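Local coordinates for protein inactive glucansucrase (Lactobacillus reuteri, PDB 5JBD) that belongs to glycoside hydrolase family 70 as an inactive glucansucrase, a large protein of the TIM-barrel clan that holds a calcium ion, at residues A[710-715]-A[751-756]; A[789-794]-A[833-838]. One frame throughout, in Å; residues are numbered along the deposited sequence.

Interaction 1: residues A[710-715]-A[751-756]. With CA (calcium ion), chain C.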
loop_
_atom_site.group_PDB
_atom_site.type_symbol
_atom_site.label_atom_id
_atom_site.label_comp_id
_atom_site.label_asym_id
_atom_site.label_seq_id
_atom_site.Cartn_x
_atom_site.Cartn_y
_atom_site.Cartn_z
ATOM N N THR A 710 -1.780 11.939 3.784
ATOM C CA THR A 710 -1.397 13.013 4.685
ATOM C C THR A 710 -2.434 13.275 5.773
ATOM O O THR A 710 -2.131 13.992 6.725
ATOM C CB THR A 710 -1.197 14.330 3.890
ATOM O OG1 THR A 710 -2.408 14.663 3.183
ATOM C CG2 THR A 710 -0.070 14.174 2.878
ATOM N N ASP A 711 -3.654 12.743 5.614
ATOM C CA ASP A 711 -4.751 12.985 6.561
ATOM C C ASP A 711 -5.684 11.765 6.600
ATOM O O ASP A 711 -6.377 11.483 5.629
ATOM C CB ASP A 711 -5.527 14.267 6.169
ATOM C CG ASP A 711 -6.482 14.754 7.257
ATOM O OD1 ASP A 711 -7.061 13.925 8.007
ATOM O OD2 ASP A 711 -6.665 15.997 7.383
ATOM N N ARG A 712 -5.691 11.073 7.740
ATOM C CA ARG A 712 -6.447 9.824 7.932
ATOM C C ARG A 712 -7.953 10.028 8.114
ATOM O O ARG A 712 -8.722 9.070 8.003
ATOM C CB ARG A 712 -5.940 9.082 9.163
ATOM C CG ARG A 712 -4.576 8.432 9.021
ATOM C CD ARG A 712 -4.254 7.723 10.326
ATOM N NE ARG A 712 -3.120 6.811 10.250
ATOM C CZ ARG A 712 -2.759 5.974 11.230
ATOM N NH1 ARG A 712 -3.430 5.929 12.380
ATOM N NH2 ARG A 712 -1.715 5.178 11.052
ATOM N N TYR A 713 -8.373 11.259 8.395
ATOM C CA TYR A 713 -9.781 11.558 8.641
ATOM C C TYR A 713 -10.472 12.371 7.556
ATOM O O TYR A 713 -11.696 12.360 7.503
ATOM C CB TYR A 713 -9.932 12.264 9.990
ATOM C CG TYR A 713 -9.606 11.359 11.151
ATOM C CD1 TYR A 713 -8.301 11.245 11.636
ATOM C CD2 TYR A 713 -10.593 10.591 11.757
ATOM C CE1 TYR A 713 -8.003 10.400 12.698
ATOM C CE2 TYR A 713 -10.296 9.747 12.825
ATOM C CZ TYR A 713 -9.004 9.657 13.291
ATOM O OH TYR A 713 -8.741 8.808 14.347
ATOM N N ASN A 714 -9.720 13.082 6.721
ATOM C CA ASN A 714 -10.312 13.855 5.631
ATOM C C ASN A 714 -10.408 12.927 4.431
ATOM O O ASN A 714 -9.401 12.650 3.784
ATOM C CB ASN A 714 -9.445 15.097 5.324
ATOM C CG ASN A 714 -10.053 16.016 4.271
ATOM O OD1 ASN A 714 -10.846 15.603 3.422
ATOM N ND2 ASN A 714 -9.696 17.296 4.345
ATOM N N LEU A 715 -11.624 12.483 4.107
ATOM C CA LEU A 715 -11.858 11.633 2.926
ATOM C C LEU A 715 -12.313 12.419 1.682
ATOM O O LEU A 715 -12.973 11.874 0.795
ATOM C CB LEU A 715 -12.827 10.471 3.242
ATOM C CG LEU A 715 -12.390 9.285 4.146
ATOM C CD1 LEU A 715 -11.339 9.687 5.151
ATOM C CD2 LEU A 715 -13.501 8.482 4.834
ATOM N N ASN A 751 -0.022 1.011 8.706
ATOM C CA ASN A 751 1.418 0.793 8.674
ATOM C C ASN A 751 2.217 2.082 8.560
ATOM O O ASN A 751 3.217 2.226 9.263
ATOM C CB ASN A 751 1.856 -0.134 7.561
ATOM C CG ASN A 751 3.362 -0.361 7.567
ATOM O OD1 ASN A 751 3.923 -0.970 8.498
ATOM N ND2 ASN A 751 4.033 0.151 6.543
ATOM N N GLN A 752 1.815 2.956 7.634
ATOM C CA GLN A 752 2.584 4.172 7.334
ATOM C C GLN A 752 1.729 5.375 6.951
ATOM O O GLN A 752 0.603 5.224 6.487
ATOM C CB GLN A 752 3.594 3.933 6.201
ATOM C CG GLN A 752 3.026 4.006 4.777
ATOM C CD GLN A 752 2.200 2.783 4.374
ATOM O OE1 GLN A 752 2.521 1.661 4.740
ATOM N NE2 GLN A 752 1.145 3.007 3.600
ATOM N N MET A 753 2.319 6.554 7.146
ATOM C CA MET A 753 1.852 7.800 6.538
ATOM C C MET A 753 2.989 8.356 5.687
ATOM O O MET A 753 4.166 8.064 5.939
ATOM C CB MET A 753 1.413 8.785 7.625
ATOM C CG MET A 753 0.249 8.268 8.471
ATOM S SD MET A 753 -0.457 9.494 9.599
ATOM C CE MET A 753 -1.229 10.608 8.443
ATOM N N ILE A 754 2.640 9.108 4.645
ATOM C CA ILE A 754 3.628 9.673 3.723
ATOM C C ILE A 754 3.163 11.064 3.294
ATOM O O ILE A 754 1.996 11.253 2.952
ATOM C CB ILE A 754 3.855 8.800 2.458
ATOM C CG1 ILE A 754 4.081 7.330 2.844
ATOM C CG2 ILE A 754 5.075 9.289 1.666
ATOM C CD1 ILE A 754 4.299 6.347 1.698
ATOM N N GLY A 755 4.103 12.003 3.298
ATOM C CA GLY A 755 3.887 13.355 2.781
ATOM C C GLY A 755 3.729 14.413 3.858
ATOM O O GLY A 755 3.121 15.445 3.598
ATOM N N PHE A 756 4.258 14.164 5.062
ATOM C CA PHE A 756 4.243 15.167 6.136
ATOM C C PHE A 756 4.989 16.416 5.669
ATOM O O PHE A 756 6.022 16.308 5.008
ATOM C CB PHE A 756 4.900 14.645 7.422
ATOM C CG PHE A 756 4.132 13.551 8.123
ATOM C CD1 PHE A 756 2.823 13.756 8.555
ATOM C CD2 PHE A 756 4.737 12.325 8.399
ATOM C CE1 PHE A 756 2.125 12.752 9.220
ATOM C CE2 PHE A 756 4.043 11.318 9.064
ATOM C CZ PHE A 756 2.736 11.531 9.478
HETATM CA CA CA C . 5.341 -1.277 10.247
HETATM O O HOH W 1 -1.267 5.469 8.345
HETATM O O HOH W 2 3.707 0.170 11.269
#

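Interaction 2: residues A[789-794]-A[833-838]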
loop_
_atom_site.group_PDB
_atom_site.type_symbol
_atom_site.label_atom_id
_atom_site.label_comp_id
_atom_site.label_asym_id
_atom_site.label_seq_id
_atom_site.Cartn_x
_atom_site.Cartn_y
_atom_site.Cartn_z
ATOM N N TYR A 789 11.054 14.570 7.408
ATOM C CA TYR A 789 9.660 15.013 7.440
ATOM C C TYR A 789 8.874 13.987 8.254
ATOM O O TYR A 789 8.786 12.829 7.857
ATOM C CB TYR A 789 9.103 15.151 6.022
ATOM C CG TYR A 789 9.693 16.337 5.294
ATOM C CD1 TYR A 789 10.908 16.238 4.621
ATOM C CD2 TYR A 789 9.070 17.577 5.332
ATOM C CE1 TYR A 789 11.463 17.336 3.974
ATOM C CE2 TYR A 789 9.611 18.686 4.679
ATOM C CZ TYR A 789 10.809 18.558 4.009
ATOM O OH TYR A 789 11.355 19.643 3.376
ATOM N N THR A 790 8.370 14.409 9.413
ATOM C CA THR A 790 7.672 13.530 10.359
ATOM C C THR A 790 6.352 14.067 10.928
ATOM O O THR A 790 5.604 13.311 11.560
ATOM C CB THR A 790 8.534 13.305 11.606
ATOM O OG1 THR A 790 8.682 14.553 12.279
ATOM C CG2 THR A 790 9.902 12.750 11.263
ATOM N N THR A 791 6.083 15.360 10.751
ATOM C CA THR A 791 5.109 16.040 11.566
ATOM C C THR A 791 3.962 16.588 10.713
ATOM O O THR A 791 4.183 17.233 9.680
ATOM C CB THR A 791 5.808 17.124 12.413
ATOM O OG1 THR A 791 6.787 16.492 13.248
ATOM C CG2 THR A 791 4.813 17.885 13.283
ATOM N N GLY A 792 2.738 16.312 11.158
ATOM C CA GLY A 792 1.539 16.700 10.429
ATOM C C GLY A 792 0.371 15.794 10.746
ATOM O O GLY A 792 0.296 15.226 11.836
ATOM N N GLY A 793 -0.536 15.661 9.790
ATOM C CA GLY A 793 -1.797 14.947 9.988
ATOM C C GLY A 793 -3.017 15.710 9.508
ATOM O O GLY A 793 -4.104 15.123 9.402
ATOM N N GLY A 794 -2.850 17.018 9.250
ATOM C CA GLY A 794 -3.904 17.857 8.698
ATOM C C GLY A 794 -4.896 18.270 9.760
ATOM O O GLY A 794 -4.784 17.874 10.925
ATOM N N ILE A 833 -3.955 11.919 20.021
ATOM C CA ILE A 833 -3.034 12.264 18.936
ATOM C C ILE A 833 -3.706 13.296 18.009
ATOM O O ILE A 833 -4.477 12.936 17.118
ATOM C CB ILE A 833 -2.574 11.019 18.143
ATOM C CG1 ILE A 833 -1.847 10.055 19.090
ATOM C CG2 ILE A 833 -1.662 11.443 16.994
ATOM C CD1 ILE A 833 -1.349 8.768 18.449
ATOM N N ASN A 834 -3.410 14.576 18.243
ATOM C CA ASN A 834 -3.908 15.662 17.391
ATOM C C ASN A 834 -2.970 15.937 16.221
ATOM O O ASN A 834 -3.366 16.582 15.240
ATOM C CB ASN A 834 -4.124 16.940 18.208
ATOM C CG ASN A 834 -2.833 17.504 18.779
ATOM O OD1 ASN A 834 -2.152 16.853 19.562
ATOM N ND2 ASN A 834 -2.491 18.723 18.376
ATOM N N LYS A 835 -1.728 15.471 16.349
ATOM C CA LYS A 835 -0.686 15.731 15.373
ATOM C C LYS A 835 0.349 14.620 15.450
ATOM O O LYS A 835 0.792 14.296 16.538
ATOM C CB LYS A 835 -0.023 17.060 15.713
ATOM C CG LYS A 835 1.061 17.492 14.741
ATOM C CD LYS A 835 1.551 18.926 14.996
ATOM C CE LYS A 835 0.617 20.006 14.441
ATOM N NZ LYS A 835 0.019 19.737 13.083
ATOM N N TRP A 836 0.718 14.039 14.308
ATOM C CA TRP A 836 1.754 12.993 14.255
ATOM C C TRP A 836 3.133 13.636 14.345
ATOM O O TRP A 836 3.345 14.733 13.842
ATOM C CB TRP A 836 1.640 12.133 12.971
ATOM C CG TRP A 836 0.350 11.368 12.904
ATOM C CD1 TRP A 836 -0.792 11.737 12.255
ATOM C CD2 TRP A 836 0.062 10.123 13.545
ATOM N NE1 TRP A 836 -1.778 10.804 12.459
ATOM C CE2 TRP A 836 -1.281 9.796 13.242
ATOM C CE3 TRP A 836 0.806 9.257 14.353
ATOM C CZ2 TRP A 836 -1.893 8.617 13.708
ATOM C CZ3 TRP A 836 0.199 8.082 14.824
ATOM C CH2 TRP A 836 -1.137 7.779 14.503
ATOM N N SER A 837 4.059 12.946 14.995
ATOM C CA SER A 837 5.466 13.339 15.027
ATOM C C SER A 837 6.309 12.082 15.308
ATOM O O SER A 837 5.750 10.994 15.478
ATOM C CB SER A 837 5.695 14.432 16.074
ATOM O OG SER A 837 5.617 13.918 17.388
ATOM N N ALA A 838 7.637 12.234 15.361
ATOM C CA ALA A 838 8.560 11.093 15.405
ATOM C C ALA A 838 8.383 10.186 16.615
ATOM O O ALA A 838 8.614 8.971 16.521
ATOM C CB ALA A 838 10.000 11.571 15.332
HETATM O O HOH W 3 -2.497 17.467 12.564
#

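Interaction 1: residues A[710-715]-A[751-756]
Strand 752-753, which directly follows the calcium ligand N751 and edges a six-stranded antiparallel sheet, meets loop 710-715, with M753 and R712 crossing at about a right angle. R712 runs out extended from CG to NE, and its NE lies 3.8 Å from M753 SD, set obliquely to the guanidinium. M753 bends at chi3 (69°), carrying CE to 3.9 Å from T710 O. At the far end the methyl CG2 of T710 packs 3.5 Å from G755 O. No direct hydrogen bond joins the two segments; water 1 does it instead, accepting from R712 NH2 at the edge of the guanidinium and giving 2.6 Å to Q752 O. The loop keeps its own shape through D711 OD1, which takes the N-H of Y713 nearly in the carboxylate plane, closing an Asx turn, and that of N714 from above it, the two making an Asx motif. N751 puts OD1 2.3 Å from the calcium ion while its ND2 gives a straight bond (170°) to Q752 OE1, fixing the rotation of the amide. D243 OD1, E237 O, N287 O and water 2 are among the other ligands of a calcium site built from side-chain oxygens, backbone carbonyls and water.

Interaction 2: residues A[789-794]-A[833-838]
T791 turns OG1 anti to its carbonyl carbon (chi1 -60°), which leaves CG2 beside that carbon and facing K835. K835, with CG anti to the backbone N (chi1 -178°), runs obliquely across it, and CD comes to 3.8 Å from T791 CG2. The same methyl also rests near W836 O, while T791 OG1 packs against S837 CB and gives its proton to T790 OG1 at 2.9 Å. That T790 oxygen is bonded to E760 OE1 too, and the same carboxylate oxygen takes the N-H of A838, so E760 OE1 bonds to both segments. Between the backbones runs one antiparallel bridge, the hydrogen-bonded pair G792 and W836: W836 N gives to G792 O over 2.8 Å, and G792 N gives back to W836 O over a longer 3.2 Å. Just before it, T790 and T791 both face G758 of the neighbouring strand, a classic beta bulge at the end of strand 784-791. W836 O also receives a CA-H...O contact from T791 CA, 3.2 Å away. Beyond the bridge, G793 CA and G792 O sit at the edge of the indole, near its plane, and G793 CA is 4.1 Å from CD1. I833 CG2 lies over the centre of one indole face. Further along, water 3 links the carbonyls of G794 and N834 by donating to both, with K835 NZ a weak third partner at 3.4 Å.

In the fold
The two contacts come in series along the chain: 710-715 with 751-756 closes before 789-794 with 833-838 opens. Their centres are about 9 Å apart, and both reach the same six-stranded antiparallel sheet, interaction 1 through strand 752-753 and interaction 2 through strand 784-791, its two outermost strands. They meet directly at W836, whose CZ2 lies 3.4 Å from R712 NH1 and whose NE1 lies 3.4 Å from M753 SD. F756 also meets Y789, and D711 meets G793. W836 thus joins loop 710-715 and strand 752-753 to loop 833-838, with its side chain about 12 Å from the calcium ion.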